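Local structure of nitrite transporter NirC (Salmonella enterica subsp. enterica serovar Typhimurium, 4FC4) at residues 43-48 and 63-68; 79-84 and 162-167. The protein carries nitrite into and out of the cell across the inner membrane, as a five-subunit channel of the formate/nitrite transporter family. All coordinates share one frame; numbering follows the deposited sequence.

Contact 1 of 2, residues 43-48 and 63-68; sequences ILIFTL and ATFGIA
Residues 43-48 and 63-68 run roughly antiparallel. Here helix 24-51 packs against the break between helix 57-63 and helix 67-75 of the formate/nitrite transporter fold. Segment 43-48 lies on the first of these helices, and segment 63-68 spans the break. All touching residues are buried, and no hydrogen bond crosses.

Ile-45 and Thr-64 bury the largest areas. The two side chains pass alongside one another, pointing opposite ways. In Ile-45, chi1 of 63° wedges CG1 between its own backbone N and carbonyl carbon, which turns CG2 toward Thr-64. Ile-45 CG2 presses on Thr-64 OG1 at 3.2 Å, a tight carbon-to-oxygen contact. The same methyl lies 3.6 Å from Phe-65 N. The hydroxyl of Thr-64 is not left without a partner, because Val-60 O is hydrogen-bonded to it. Leu-48 adds CD1 at 3.5 Å from Thr-64 OG1, so two methyls crowd this oxygen.

The other branch of Ile-45 carries CD1 obliquely to the Phe-65 ring, 3.7 Å from its CD1. Ile-191 of helix 177-192 packs on both side chains. Ala-68 CB lies above one face of the Phe-65 ring, toward its rim.

Leu-44 also packs on Ala-192 of the second subunit. With CG anti to the backbone N (chi1 166°), it sends CD2 across to two partners. One is Ile-67 CG2. The other is the carbonyl of Thr-64, with Leu-44 CD2 3.5 Å from Thr-64 O.

Contact 2 of 2, residues 79-84 and 162-167; sequences LFTGHT and WLVCLA
Helix 80-84 and helix 162-167 cross at 81°, close to a right angle. Their axes approach to 9.5 Å. The nearest CA atoms are those of Gly-82 and Cys-165, 6.0 Å apart, where glycine brings no side chain. The contact is small, wholly buried and without a hydrogen bond across it.

The tight part is one sulfur. Cys-165 SG is anti to its own carbonyl carbon, beside the backbone N (chi1 -73°). It reaches the first turn of helix 80-93 and stops 3.6 Å from Thr-81 O. That carbonyl oxygen is already gripped. Thr-84 OG1 donates to Thr-81 O over 2.8 Å, coming from above the carbonyl plane rather than along a lone pair. Asn-161, just before segment 162-167, also hydrogen-bonds it through ND2. Cys-165 SG then sits more loosely near the Thr-84 hydroxyl and Gly-82 CA.

The rest is slack. Val-164 CG1 comes only within 4.4 Å of Thr-81 OG1, and the Leu-79 side chain stays farther off. All the touching residues are buried, so the loose side faces other protein and not solvent. Leu-69 of helix 67-75 packs on both Leu-79 and Val-164. On the far side of helix 150-172, Trp-162, Leu-163 and Leu-166 pack on the third subunit.

Leu-79 is at the N-cap position of helix 80-93. Two residues on, the Thr-81 hydroxyl hydrogen-bonds His-197 NE2. A broken membrane helix with a threonine-histidine pair is consistent with the central pore region of formate/nitrite channels.

In the fold
From the N terminus, helix 24-51 leads to a short turn and helix 57-63. Contact 1 closes this small loop, with 14 residues between its segments. Helix 67-75 then carries the chain inward to helix 80-93. There contact 2 opens, and it closes only at helix 150-172, with 77 mostly helical residues between. The two contacts are in series; they neither nest nor cross. Their centres are 18 Å apart, and their nearest atoms about 6 Å. Contact 1 ties helix 24-51 to the break before helix 67-75. Contact 2 joins the start of helix 80-93 to helix 150-172. Helix 177-192 packs against both, on Ile-45 and Val-164 among others.

Contact 1 of 2, residues 43-48 and 63-68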
ATOM      1  N   ILE B  43     -11.372  17.617   8.705  1.00 37.93           N
ATOM      2  CA  ILE B  43     -12.597  17.675   7.934  1.00 37.39           C
ATOM      3  C   ILE B  43     -12.757  16.312   7.248  1.00 39.15           C
ATOM      4  O   ILE B  43     -13.859  15.735   7.281  1.00 38.23           O
ATOM      5  CB  ILE B  43     -12.619  18.836   6.908  1.00 38.86           C
ATOM      6  CG1 ILE B  43     -12.567  20.199   7.641  1.00 37.06           C
ATOM      7  CG2 ILE B  43     -13.890  18.716   6.056  1.00 38.00           C
ATOM      8  CD1 ILE B  43     -12.223  21.401   6.795  1.00 36.52           C
ATOM      9  N   LEU B  44     -11.650  15.762   6.718  1.00 36.65           N
ATOM     10  CA  LEU B  44     -11.720  14.508   5.957  1.00 37.08           C
ATOM     11  C   LEU B  44     -12.292  13.408   6.856  1.00 38.19           C
ATOM     12  O   LEU B  44     -13.252  12.712   6.506  1.00 38.81           O
ATOM     13  CB  LEU B  44     -10.349  14.091   5.406  1.00 32.24           C
ATOM     14  CG  LEU B  44     -10.271  12.632   4.887  1.00 35.04           C
ATOM     15  CD1 LEU B  44     -11.382  12.318   3.867  1.00 30.70           C
ATOM     16  CD2 LEU B  44      -8.904  12.404   4.235  1.00 35.16           C
ATOM     17  N   ILE B  45     -11.735  13.274   8.049  1.00 40.27           N
ATOM     18  CA  ILE B  45     -12.046  12.055   8.809  1.00 38.98           C
ATOM     19  C   ILE B  45     -13.388  12.209   9.509  1.00 40.28           C
ATOM     20  O   ILE B  45     -14.089  11.255   9.681  1.00 41.45           O
ATOM     21  CB  ILE B  45     -10.939  11.673   9.806  1.00 37.40           C
ATOM     22  CG1 ILE B  45     -10.783  12.781  10.873  1.00 35.33           C
ATOM     23  CG2 ILE B  45      -9.623  11.381   9.079  1.00 34.68           C
ATOM     24  CD1 ILE B  45     -10.039  12.300  12.115  1.00 35.02           C
ATOM     25  N   PHE B  46     -13.768  13.423   9.876  1.00 43.26           N
ATOM     26  CA  PHE B  46     -15.142  13.627  10.360  1.00 42.50           C
ATOM     27  C   PHE B  46     -16.218  13.476   9.284  1.00 41.81           C
ATOM     28  O   PHE B  46     -17.276  12.987   9.573  1.00 41.85           O
ATOM     29  CB  PHE B  46     -15.246  14.915  11.146  1.00 38.77           C
ATOM     30  CG  PHE B  46     -14.731  14.755  12.516  1.00 40.76           C
ATOM     31  CD1 PHE B  46     -13.334  14.691  12.739  1.00 41.07           C
ATOM     32  CD2 PHE B  46     -15.619  14.545  13.601  1.00 42.32           C
ATOM     33  CE1 PHE B  46     -12.820  14.475  14.022  1.00 39.75           C
ATOM     34  CE2 PHE B  46     -15.115  14.355  14.881  1.00 44.08           C
ATOM     35  CZ  PHE B  46     -13.711  14.334  15.089  1.00 44.94           C
ATOM     36  N   THR B  47     -15.935  13.851   8.041  1.00 37.96           N
ATOM     37  CA  THR B  47     -16.845  13.570   6.957  1.00 37.68           C
ATOM     38  C   THR B  47     -17.029  12.069   6.824  1.00 40.92           C
ATOM     39  O   THR B  47     -18.147  11.583   6.658  1.00 45.78           O
ATOM     40  CB  THR B  47     -16.288  14.189   5.651  1.00 38.96           C
ATOM     41  OG1 THR B  47     -16.041  15.592   5.936  1.00 45.56           O
ATOM     42  CG2 THR B  47     -17.288  14.082   4.473  1.00 33.23           C
ATOM     43  N   LEU B  48     -15.947  11.314   6.903  1.00 38.74           N
ATOM     44  CA  LEU B  48     -16.066   9.909   6.686  1.00 39.84           C
ATOM     45  C   LEU B  48     -16.776   9.242   7.867  1.00 44.06           C
ATOM     46  O   LEU B  48     -17.680   8.413   7.670  1.00 46.31           O
ATOM     47  CB  LEU B  48     -14.688   9.291   6.410  1.00 40.17           C
ATOM     48  CG  LEU B  48     -13.982   9.795   5.120  1.00 38.79           C
ATOM     49  CD1 LEU B  48     -12.566   9.197   5.046  1.00 39.21           C
ATOM     50  CD2 LEU B  48     -14.775   9.427   3.876  1.00 35.24           C
ATOM     51  N   ALA B  63      -7.314   5.415   9.916  1.00 36.72           N
ATOM     52  CA  ALA B  63      -6.624   5.063   8.686  1.00 36.49           C
ATOM     53  C   ALA B  63      -6.564   6.236   7.669  1.00 34.94           C
ATOM     54  O   ALA B  63      -5.790   6.196   6.717  1.00 36.83           O
ATOM     55  CB  ALA B  63      -7.264   3.810   8.059  1.00 31.54           C
ATOM     56  N   THR B  64      -7.383   7.259   7.840  1.00 33.26           N
ATOM     57  CA  THR B  64      -7.473   8.311   6.823  1.00 34.20           C
ATOM     58  C   THR B  64      -6.987   9.638   7.357  1.00 34.34           C
ATOM     59  O   THR B  64      -6.991  10.625   6.630  1.00 35.46           O
ATOM     60  CB  THR B  64      -8.899   8.471   6.214  1.00 34.35           C
ATOM     61  OG1 THR B  64      -9.848   8.736   7.272  1.00 36.15           O
ATOM     62  CG2 THR B  64      -9.327   7.193   5.435  1.00 29.96           C
ATOM     63  N   PHE B  65      -6.536   9.673   8.606  1.00 34.18           N
ATOM     64  CA  PHE B  65      -6.071  10.934   9.172  1.00 34.47           C
ATOM     65  C   PHE B  65      -4.634  11.250   8.765  1.00 36.08           C
ATOM     66  O   PHE B  65      -4.185  12.403   8.886  1.00 33.31           O
ATOM     67  CB  PHE B  65      -6.221  10.938  10.680  1.00 32.26           C
ATOM     68  CG  PHE B  65      -5.965  12.298  11.304  1.00 33.15           C
ATOM     69  CD1 PHE B  65      -6.715  13.402  10.925  1.00 32.37           C
ATOM     70  CD2 PHE B  65      -4.932  12.479  12.289  1.00 32.60           C
ATOM     71  CE1 PHE B  65      -6.491  14.669  11.523  1.00 33.02           C
ATOM     72  CE2 PHE B  65      -4.708  13.726  12.866  1.00 33.51           C
ATOM     73  CZ  PHE B  65      -5.500  14.827  12.491  1.00 32.24           C
ATOM     74  N   GLY B  66      -3.920  10.234   8.227  1.00 40.46           N
ATOM     75  CA  GLY B  66      -2.514  10.399   7.783  1.00 39.24           C
ATOM     76  C   GLY B  66      -2.151  11.685   7.003  1.00 43.47           C
ATOM     77  O   GLY B  66      -1.052  12.233   7.142  1.00 45.10           O
ATOM     78  N   ILE B  67      -3.050  12.135   6.135  1.00 45.41           N
ATOM     79  CA  ILE B  67      -2.802  13.327   5.335  1.00 42.97           C
ATOM     80  C   ILE B  67      -2.388  14.505   6.232  1.00 40.00           C
ATOM     81  O   ILE B  67      -1.554  15.331   5.835  1.00 41.42           O
ATOM     82  CB  ILE B  67      -4.020  13.649   4.430  1.00 40.42           C
ATOM     83  CG1 ILE B  67      -3.801  14.964   3.667  1.00 40.02           C
ATOM     84  CG2 ILE B  67      -5.271  13.679   5.279  1.00 41.62           C
ATOM     85  CD1 ILE B  67      -4.676  15.147   2.472  1.00 37.35           C
ATOM     86  N   ALA B  68      -2.918  14.560   7.451  1.00 37.52           N
ATOM     87  CA  ALA B  68      -2.735  15.765   8.292  1.00 36.20           C
ATOM     88  C   ALA B  68      -1.251  16.049   8.527  1.00 36.54           C
ATOM     89  O   ALA B  68      -0.776  17.134   8.257  1.00 40.20           O
ATOM     90  CB  ALA B  68      -3.476  15.652   9.657  1.00 37.61           C
TER

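Contact 2 of 2, residues 79-84 and 162-167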
ATOM      1  N   LEU B  79       4.458  23.365  13.285  1.00 43.52           N
ATOM      2  CA  LEU B  79       3.442  22.707  14.087  1.00 42.25           C
ATOM      3  C   LEU B  79       3.879  22.788  15.525  1.00 43.59           C
ATOM      4  O   LEU B  79       4.968  22.364  15.883  1.00 42.64           O
ATOM      5  CB  LEU B  79       3.298  21.218  13.663  1.00 39.74           C
ATOM      6  CG  LEU B  79       2.128  20.420  14.291  1.00 37.90           C
ATOM      7  CD1 LEU B  79       0.795  21.150  14.091  1.00 31.02           C
ATOM      8  CD2 LEU B  79       2.055  18.937  13.797  1.00 33.03           C
ATOM      9  N   PHE B  80       3.021  23.345  16.370  1.00 48.90           N
ATOM     10  CA  PHE B  80       3.408  23.579  17.739  1.00 46.07           C
ATOM     11  C   PHE B  80       3.820  22.261  18.408  1.00 46.86           C
ATOM     12  O   PHE B  80       4.800  22.249  19.167  1.00 46.79           O
ATOM     13  CB  PHE B  80       2.297  24.297  18.527  1.00 47.76           C
ATOM     14  CG  PHE B  80       2.336  24.013  20.007  1.00 47.09           C
ATOM     15  CD1 PHE B  80       1.689  22.876  20.528  1.00 44.47           C
ATOM     16  CD2 PHE B  80       3.057  24.850  20.878  1.00 44.66           C
ATOM     17  CE1 PHE B  80       1.750  22.598  21.893  1.00 47.41           C
ATOM     18  CE2 PHE B  80       3.128  24.563  22.241  1.00 44.12           C
ATOM     19  CZ  PHE B  80       2.471  23.446  22.753  1.00 45.19           C
ATOM     20  N   THR B  81       3.104  21.160  18.125  1.00 43.01           N
ATOM     21  CA  THR B  81       3.347  19.919  18.881  1.00 43.07           C
ATOM     22  C   THR B  81       4.714  19.353  18.564  1.00 43.01           C
ATOM     23  O   THR B  81       5.337  18.736  19.403  1.00 47.46           O
ATOM     24  CB  THR B  81       2.235  18.862  18.686  1.00 42.64           C
ATOM     25  OG1 THR B  81       2.034  18.661  17.286  1.00 40.69           O
ATOM     26  CG2 THR B  81       0.909  19.363  19.330  1.00 41.39           C
ATOM     27  N   GLY B  82       5.206  19.609  17.355  1.00 44.91           N
ATOM     28  CA  GLY B  82       6.544  19.146  16.938  1.00 43.49           C
ATOM     29  C   GLY B  82       7.592  20.091  17.518  1.00 47.64           C
ATOM     30  O   GLY B  82       8.675  19.653  17.922  1.00 49.60           O
ATOM     31  N   HIS B  83       7.260  21.382  17.569  1.00 43.04           N
ATOM     32  CA  HIS B  83       8.113  22.352  18.217  1.00 46.26           C
ATOM     33  C   HIS B  83       8.456  21.963  19.638  1.00 47.19           C
ATOM     34  O   HIS B  83       9.606  22.212  20.097  1.00 46.47           O
ATOM     35  CB  HIS B  83       7.531  23.775  18.116  1.00 45.19           C
ATOM     36  CG  HIS B  83       7.693  24.413  16.753  1.00 44.70           C
ATOM     37  ND1 HIS B  83       7.596  25.734  16.564  1.00 47.16           N
ATOM     38  CD2 HIS B  83       7.949  23.849  15.487  1.00 49.98           C
ATOM     39  CE1 HIS B  83       7.805  26.045  15.260  1.00 49.03           C
ATOM     40  NE2 HIS B  83       8.024  24.887  14.589  1.00 52.08           N
ATOM     41  N   THR B  84       7.510  21.325  20.355  1.00 47.33           N
ATOM     42  CA  THR B  84       7.818  20.946  21.755  1.00 48.19           C
ATOM     43  C   THR B  84       9.079  20.060  21.848  1.00 48.91           C
ATOM     44  O   THR B  84       9.940  20.294  22.763  1.00 45.85           O
ATOM     45  CB  THR B  84       6.665  20.260  22.518  1.00 46.43           C
ATOM     46  OG1 THR B  84       6.406  19.000  21.932  1.00 46.14           O
ATOM     47  CG2 THR B  84       5.416  21.097  22.561  1.00 46.22           C
ATOM     48  N   TRP B 162       3.358  11.842  22.027  1.00 45.29           N
ATOM     49  CA  TRP B 162       4.314  10.754  21.933  1.00 43.45           C
ATOM     50  C   TRP B 162       4.258  10.242  20.528  1.00 44.99           C
ATOM     51  O   TRP B 162       5.289  10.192  19.847  1.00 47.75           O
ATOM     52  CB  TRP B 162       3.958   9.636  22.921  1.00 40.62           C
ATOM     53  CG  TRP B 162       5.204   8.921  23.407  1.00 42.03           C
ATOM     54  CD1 TRP B 162       6.488   9.019  22.876  1.00 42.34           C
ATOM     55  CD2 TRP B 162       5.322   7.967  24.501  1.00 42.09           C
ATOM     56  NE1 TRP B 162       7.366   8.234  23.552  1.00 43.13           N
ATOM     57  CE2 TRP B 162       6.732   7.562  24.541  1.00 46.69           C
ATOM     58  CE3 TRP B 162       4.444   7.457  25.453  1.00 45.73           C
ATOM     59  CZ2 TRP B 162       7.233   6.671  25.529  1.00 49.34           C
ATOM     60  CZ3 TRP B 162       4.943   6.544  26.423  1.00 46.75           C
ATOM     61  CH2 TRP B 162       6.300   6.159  26.447  1.00 49.47           C
ATOM     62  N   LEU B 163       3.046   9.892  20.069  1.00 39.26           N
ATOM     63  CA  LEU B 163       2.888   9.206  18.814  1.00 40.56           C
ATOM     64  C   LEU B 163       3.192  10.170  17.648  1.00 43.44           C
ATOM     65  O   LEU B 163       3.878   9.808  16.707  1.00 40.11           O
ATOM     66  CB  LEU B 163       1.482   8.551  18.678  1.00 37.20           C
ATOM     67  CG  LEU B 163       1.457   7.160  19.302  1.00 37.51           C
ATOM     68  CD1 LEU B 163       0.039   6.624  19.562  1.00 38.16           C
ATOM     69  CD2 LEU B 163       2.282   6.186  18.438  1.00 36.14           C
ATOM     70  N   VAL B 164       2.686  11.395  17.717  1.00 42.90           N
ATOM     71  CA  VAL B 164       2.921  12.363  16.647  1.00 42.43           C
ATOM     72  C   VAL B 164       4.431  12.768  16.554  1.00 45.81           C
ATOM     73  O   VAL B 164       4.999  12.775  15.437  1.00 45.89           O
ATOM     74  CB  VAL B 164       1.985  13.588  16.785  1.00 38.99           C
ATOM     75  CG1 VAL B 164       2.244  14.587  15.646  1.00 35.32           C
ATOM     76  CG2 VAL B 164       0.554  13.103  16.847  1.00 31.54           C
ATOM     77  N   CYS B 165       5.057  13.095  17.700  1.00 41.45           N
ATOM     78  CA  CYS B 165       6.521  13.214  17.735  1.00 42.28           C
ATOM     79  C   CYS B 165       7.267  11.955  17.299  1.00 42.29           C
ATOM     80  O   CYS B 165       8.334  12.056  16.700  1.00 49.97           O
ATOM     81  CB  CYS B 165       7.010  13.658  19.089  1.00 41.67           C
ATOM     82  SG  CYS B 165       6.620  15.403  19.322  1.00 51.30           S
ATOM     83  N   LEU B 166       6.734  10.769  17.592  1.00 39.37           N
ATOM     84  CA  LEU B 166       7.356   9.561  17.090  1.00 40.61           C
ATOM     85  C   LEU B 166       7.334   9.533  15.546  1.00 45.68           C
ATOM     86  O   LEU B 166       8.311   9.112  14.918  1.00 48.96           O
ATOM     87  CB  LEU B 166       6.727   8.300  17.698  1.00 39.91           C
ATOM     88  CG  LEU B 166       7.380   7.991  19.067  1.00 42.12           C
ATOM     89  CD1 LEU B 166       6.456   7.168  19.979  1.00 42.12           C
ATOM     90  CD2 LEU B 166       8.753   7.341  18.913  1.00 38.84           C
ATOM     91  N   ALA B 167       6.244  10.030  14.938  1.00 41.30           N
ATOM     92  CA  ALA B 167       6.119  10.083  13.499  1.00 37.13           C
ATOM     93  C   ALA B 167       7.150  11.080  12.961  1.00 38.45           C
ATOM     94  O   ALA B 167       7.854  10.812  11.995  1.00 38.18           O
ATOM     95  CB  ALA B 167       4.702  10.487  13.126  1.00 37.24           C
TER